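Local coordinates for EccE5 (Mycobacterium xenopi RIVM700367, PDB 7B9F), which is probably a membrane-associated component of the ESX-5 type VII secretion system, through which mycobacteria export proteins across the cell envelope, at residues A[112-117]-A[201-206]; A[157-162]-A[315-320]. All coordinates share one frame; numbering follows the deposited sequence.

Interaction 1. Residues A[112-117]-A[201-206]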
loop_
_atom_site.group_PDB
_atom_site.type_symbol
_atom_site.label_atom_id
_atom_site.label_comp_id
_atom_site.label_asym_id
_atom_site.label_seq_id
_atom_site.Cartn_x
_atom_site.Cartn_y
_atom_site.Cartn_z
ATOM N N GLY A 112 13.296 -6.249 34.553
ATOM C CA GLY A 112 14.362 -6.338 33.573
ATOM C C GLY A 112 15.223 -7.544 33.860
ATOM O O GLY A 112 15.329 -8.011 34.993
ATOM N N GLN A 113 15.857 -8.065 32.814
ATOM C CA GLN A 113 16.495 -9.373 32.894
ATOM C C GLN A 113 18.003 -9.268 33.061
ATOM O O GLN A 113 18.644 -8.366 32.518
ATOM C CB GLN A 113 16.209 -10.240 31.671
ATOM C CG GLN A 113 14.818 -10.804 31.558
ATOM C CD GLN A 113 13.810 -9.747 31.270
ATOM O OE1 GLN A 113 13.874 -9.059 30.258
ATOM N NE2 GLN A 113 12.837 -9.633 32.150
ATOM N N LEU A 114 18.554 -10.220 33.813
ATOM C CA LEU A 114 19.975 -10.325 34.104
ATOM C C LEU A 114 20.409 -11.750 33.810
ATOM O O LEU A 114 19.866 -12.690 34.394
ATOM C CB LEU A 114 20.239 -9.993 35.573
ATOM C CG LEU A 114 19.969 -8.564 36.049
ATOM C CD1 LEU A 114 20.135 -8.416 37.562
ATOM C CD2 LEU A 114 20.929 -7.652 35.342
ATOM N N VAL A 115 21.381 -11.921 32.916
ATOM C CA VAL A 115 21.880 -13.242 32.551
ATOM C C VAL A 115 23.396 -13.184 32.488
ATOM O O VAL A 115 23.968 -12.260 31.908
ATOM C CB VAL A 115 21.320 -13.720 31.194
ATOM C CG1 VAL A 115 21.933 -15.043 30.785
ATOM C CG2 VAL A 115 19.836 -13.867 31.257
ATOM N N ALA A 116 24.053 -14.200 33.046
ATOM C CA ALA A 116 25.504 -14.254 33.085
ATOM C C ALA A 116 26.021 -15.400 32.230
ATOM O O ALA A 116 25.381 -16.447 32.109
ATOM C CB ALA A 116 26.013 -14.409 34.513
ATOM N N VAL A 117 27.183 -15.176 31.621
ATOM C CA VAL A 117 27.909 -16.183 30.852
ATOM C C VAL A 117 29.301 -16.304 31.447
ATOM O O VAL A 117 30.044 -15.318 31.496
ATOM C CB VAL A 117 28.011 -15.808 29.369
ATOM C CG1 VAL A 117 28.839 -16.832 28.630
ATOM C CG2 VAL A 117 26.648 -15.667 28.765
ATOM N N VAL A 201 27.969 -10.609 31.863
ATOM C CA VAL A 201 26.584 -10.524 32.308
ATOM C C VAL A 201 25.809 -9.653 31.331
ATOM O O VAL A 201 26.337 -8.669 30.803
ATOM C CB VAL A 201 26.456 -10.030 33.761
ATOM C CG1 VAL A 201 27.320 -10.879 34.668
ATOM C CG2 VAL A 201 26.793 -8.575 33.910
ATOM N N LEU A 202 24.581 -10.060 31.042
ATOM C CA LEU A 202 23.794 -9.521 29.945
ATOM C C LEU A 202 22.606 -8.768 30.522
ATOM O O LEU A 202 21.931 -9.279 31.417
ATOM C CB LEU A 202 23.295 -10.662 29.063
ATOM C CG LEU A 202 24.325 -11.498 28.301
ATOM C CD1 LEU A 202 23.657 -12.648 27.598
ATOM C CD2 LEU A 202 25.142 -10.710 27.351
ATOM N N ARG A 203 22.336 -7.572 30.019
ATOM C CA ARG A 203 21.135 -6.844 30.409
ATOM C C ARG A 203 20.250 -6.559 29.207
ATOM O O ARG A 203 20.734 -6.139 28.154
ATOM C CB ARG A 203 21.482 -5.540 31.121
ATOM C CG ARG A 203 22.032 -5.736 32.509
ATOM C CD ARG A 203 22.182 -4.417 33.248
ATOM N NE ARG A 203 22.612 -4.616 34.627
ATOM C CZ ARG A 203 23.853 -4.898 35.003
ATOM N NH1 ARG A 203 24.821 -5.007 34.106
ATOM N NH2 ARG A 203 24.128 -5.064 36.288
ATOM N N MET A 204 18.946 -6.788 29.366
ATOM C CA MET A 204 17.987 -6.499 28.309
ATOM C C MET A 204 16.703 -5.956 28.913
ATOM O O MET A 204 16.232 -6.458 29.935
ATOM C CB MET A 204 17.664 -7.746 27.478
ATOM C CG MET A 204 16.711 -7.471 26.323
ATOM S SD MET A 204 16.322 -8.900 25.310
ATOM C CE MET A 204 15.272 -9.810 26.432
ATOM N N ASP A 205 16.129 -4.941 28.268
ATOM C CA ASP A 205 14.811 -4.435 28.620
ATOM C C ASP A 205 13.861 -4.884 27.525
ATOM O O ASP A 205 14.095 -4.556 26.354
ATOM C CB ASP A 205 14.827 -2.907 28.736
ATOM C CG ASP A 205 13.436 -2.279 28.937
ATOM O OD1 ASP A 205 12.420 -2.980 29.141
ATOM O OD2 ASP A 205 13.363 -1.034 28.880
ATOM N N PRO A 206 12.811 -5.645 27.840
ATOM C CA PRO A 206 11.858 -6.046 26.798
ATOM C C PRO A 206 11.155 -4.881 26.141
ATOM O O PRO A 206 10.773 -4.983 24.971
ATOM C CB PRO A 206 10.862 -6.926 27.560
ATOM C CG PRO A 206 11.614 -7.432 28.691
ATOM C CD PRO A 206 12.504 -6.300 29.115
#
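Val-115 and Leu-202 form a hydrogen-bonded pair at the middle of two antiparallel strands, 113-117 and 201-204, whose axes approach to 4.3 Å with 156° between their directions. Val-115 N donates to Leu-202 O over 3.1 Å; the return bond from Leu-202 N to Val-115 O is modelled implausibly short, and its detail is doubtful. Farther along, Gln-113 N reaches Met-204 O only weakly, at 3.3 Å. The side chains of Gln-113, Val-115, Leu-202 and Met-204 share one face of the sheet, where Leu-223 and Thr-227 of helix 219-234 lie against the first three. On this face Gln-113 is bent at chi2 (70°), which places CD, and its OE1 lies against the ring of Pro-206, 3.2 Å from Pro-206 CG. The other face holds Leu-114, Ala-116, Val-201 and Arg-203. Leu-114 and Arg-203 run side by side in the same direction, with Leu-114 CD2 3.5 Å from Arg-203 NE and also against Arg-203 CG; the guanidinium itself is engaged by Asp-161 through NH1. Nearer the other end, Ala-116 CB meets Val-201 CG1 at 3.8 Å. An antiparallel sheet with helix 219-234 packed on one face is an alpha+beta arrangement.

Interaction 2. Residues A[157-162]-A[315-320]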
loop_
_atom_site.group_PDB
_atom_site.type_symbol
_atom_site.label_atom_id
_atom_site.label_comp_id
_atom_site.label_asym_id
_atom_site.label_seq_id
_atom_site.Cartn_x
_atom_site.Cartn_y
_atom_site.Cartn_z
ATOM N N LEU A 157 20.546 -5.316 23.271
ATOM C CA LEU A 157 20.906 -5.453 24.674
ATOM C C LEU A 157 21.285 -4.098 25.255
ATOM O O LEU A 157 21.895 -3.266 24.581
ATOM C CB LEU A 157 22.053 -6.445 24.826
ATOM C CG LEU A 157 21.671 -7.911 25.031
ATOM C CD1 LEU A 157 20.838 -8.474 23.902
ATOM C CD2 LEU A 157 22.920 -8.729 25.173
ATOM N N ASP A 158 20.900 -3.863 26.509
ATOM C CA ASP A 158 21.174 -2.567 27.119
ATOM C C ASP A 158 22.631 -2.415 27.520
ATOM O O ASP A 158 23.195 -1.326 27.387
ATOM C CB ASP A 158 20.285 -2.343 28.335
ATOM C CG ASP A 158 18.840 -2.156 27.967
ATOM O OD1 ASP A 158 18.565 -1.659 26.855
ATOM O OD2 ASP A 158 17.977 -2.485 28.802
ATOM N N ALA A 159 23.248 -3.468 28.042
ATOM C CA ALA A 159 24.612 -3.337 28.524
ATOM C C ALA A 159 25.286 -4.695 28.513
ATOM O O ALA A 159 24.640 -5.733 28.655
ATOM C CB ALA A 159 24.652 -2.742 29.934
ATOM N N ILE A 160 26.601 -4.668 28.342
ATOM C CA ILE A 160 27.440 -5.850 28.458
ATOM C C ILE A 160 28.483 -5.523 29.510
ATOM O O ILE A 160 29.247 -4.566 29.343
ATOM C CB ILE A 160 28.132 -6.197 27.134
ATOM C CG1 ILE A 160 27.110 -6.421 26.032
ATOM C CG2 ILE A 160 28.968 -7.446 27.307
ATOM C CD1 ILE A 160 26.198 -7.506 26.296
ATOM N N ASP A 161 28.526 -6.288 30.587
ATOM C CA ASP A 161 29.522 -6.047 31.619
ATOM C C ASP A 161 30.499 -7.209 31.662
ATOM O O ASP A 161 30.105 -8.344 31.939
ATOM C CB ASP A 161 28.876 -5.847 32.986
ATOM C CG ASP A 161 28.056 -4.580 33.062
ATOM O OD1 ASP A 161 28.264 -3.692 32.218
ATOM O OD2 ASP A 161 27.205 -4.472 33.970
ATOM N N ILE A 162 31.767 -6.924 31.387
ATOM C CA ILE A 162 32.820 -7.889 31.663
ATOM C C ILE A 162 33.111 -7.826 33.152
ATOM O O ILE A 162 33.435 -6.760 33.679
ATOM C CB ILE A 162 34.087 -7.587 30.854
ATOM C CG1 ILE A 162 33.872 -7.742 29.347
ATOM C CG2 ILE A 162 35.207 -8.497 31.297
ATOM C CD1 ILE A 162 33.431 -6.484 28.638
ATOM N N ARG A 315 32.190 -1.956 31.420
ATOM C CA ARG A 315 30.827 -1.909 30.909
ATOM C C ARG A 315 30.814 -1.460 29.458
ATOM O O ARG A 315 31.450 -0.463 29.108
ATOM C CB ARG A 315 29.964 -0.976 31.753
ATOM C CG ARG A 315 28.607 -0.687 31.153
ATOM C CD ARG A 315 27.673 -0.134 32.197
ATOM N NE ARG A 315 27.302 -1.173 33.148
ATOM C CZ ARG A 315 26.453 -0.995 34.151
ATOM N NH1 ARG A 315 25.889 0.188 34.337
ATOM N NH2 ARG A 315 26.172 -2.000 34.968
ATOM N N LEU A 316 30.090 -2.195 28.623
ATOM C CA LEU A 316 29.867 -1.837 27.231
ATOM C C LEU A 316 28.409 -1.449 27.046
ATOM O O LEU A 316 27.513 -2.196 27.442
ATOM C CB LEU A 316 30.215 -3.001 26.311
ATOM C CG LEU A 316 31.593 -3.618 26.500
ATOM C CD1 LEU A 316 31.650 -4.946 25.789
ATOM C CD2 LEU A 316 32.652 -2.691 25.969
ATOM N N ARG A 317 28.174 -0.292 26.446
ATOM C CA ARG A 317 26.827 0.192 26.202
ATOM C C ARG A 317 26.703 0.671 24.766
ATOM O O ARG A 317 27.668 1.189 24.203
ATOM C CB ARG A 317 26.483 1.352 27.143
ATOM C CG ARG A 317 26.308 0.964 28.587
ATOM C CD ARG A 317 25.442 1.980 29.293
ATOM N NE ARG A 317 24.054 1.885 28.864
ATOM C CZ ARG A 317 23.339 2.914 28.430
ATOM N NH1 ARG A 317 23.888 4.118 28.362
ATOM N NH2 ARG A 317 22.078 2.741 28.057
ATOM N N PRO A 318 25.532 0.520 24.152
ATOM C CA PRO A 318 25.301 1.181 22.867
ATOM C C PRO A 318 25.184 2.677 23.069
ATOM O O PRO A 318 24.645 3.145 24.072
ATOM C CB PRO A 318 23.984 0.578 22.383
ATOM C CG PRO A 318 23.295 0.157 23.605
ATOM C CD PRO A 318 24.329 -0.164 24.641
ATOM N N ARG A 319 25.699 3.434 22.107
ATOM C CA ARG A 319 25.753 4.880 22.270
ATOM C C ARG A 319 25.830 5.502 20.885
ATOM O O ARG A 319 26.839 5.332 20.194
ATOM C CB ARG A 319 26.956 5.273 23.119
ATOM C CG ARG A 319 26.994 6.726 23.553
ATOM C CD ARG A 319 25.901 7.043 24.567
ATOM N NE ARG A 319 24.709 7.625 23.958
ATOM C CZ ARG A 319 23.492 7.548 24.485
ATOM N NH1 ARG A 319 23.307 6.912 25.635
ATOM N NH2 ARG A 319 22.461 8.108 23.866
ATOM N N HIS A 320 24.763 6.204 20.490
ATOM C CA HIS A 320 24.705 6.968 19.239
ATOM C C HIS A 320 24.996 6.091 18.025
ATOM O O HIS A 320 25.646 6.518 17.070
ATOM C CB HIS A 320 25.657 8.164 19.281
ATOM C CG HIS A 320 25.534 8.989 20.522
ATOM N ND1 HIS A 320 26.612 9.287 21.327
ATOM C CD2 HIS A 320 24.459 9.575 21.101
ATOM C CE1 HIS A 320 26.209 10.024 22.345
ATOM N NE2 HIS A 320 24.907 10.213 22.233
#
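Arg-315 reaches Asp-161 with CG anti to its backbone N (chi1 170°) and a bend at chi3 (-71°), while Asp-161 has CG anti to its own carbonyl carbon; the two side chains then lie alongside each other, pointing the same way. The guanidinium grips the carboxylate side-on: Arg-315 NE donates to Asp-161 OD1 and NH2 to OD2, each over 2.9 Å and each on the syn side of its oxygen. With the two planes only 9° apart, this is a nearly coplanar, two-pronged salt bridge across a non-hydrogen-bonded pair. Asp-161 OD2 also pairs with Arg-203, whose NH1 lies close to Arg-315 NH2, and the shared carboxylate would offset some of the repulsion between the two arginines. Next to this pair, Ile-160 and Leu-316 are bonded in both directions, Ile-160 N to Leu-316 O at 2.8 Å and Leu-316 N to Ile-160 O at 2.6 Å. Their side chains occupy the opposite face from the salt bridge, CB to CB at 3.9 Å, and Ile-162 adds CD1 against Leu-316 CD1 at 3.7 Å. Beyond the paired residues, the ring of Pro-318 sets CD 3.2 Å from Asp-158 O, with CG near Leu-157 O. Strand 159-166 thus lies between strands 310-319 and 196-204. Ile-160 and Ile-162 touch Leu-202 and Leu-200 on the latter, and Leu-316 touches Val-325 of strand 322-331 on the far side of its own strand.

Interactions 1 and 2 belong to one antiparallel sheet, their centres 11 Å apart, and are joined by the pairing of strands 196-204 and 159-166. Across the sheet the order is 113-119, 196-204, 159-166, 310-319, whereas along the chain 159-166 precedes 196-204, so the segments of the two contacts alternate. The seam is direct: Leu-202 CD2 packs on Ile-160 CD1 at 3.5 Å, and Arg-203 O probably accepts a hydrogen bond from Asp-158 N. Leu-202 and Ile-160 therefore continue an apolar face, while Arg-203, Asp-161 and Arg-315 make a charged row across three strands on the other. The strand pairing brings regions far apart in sequence into one sheet.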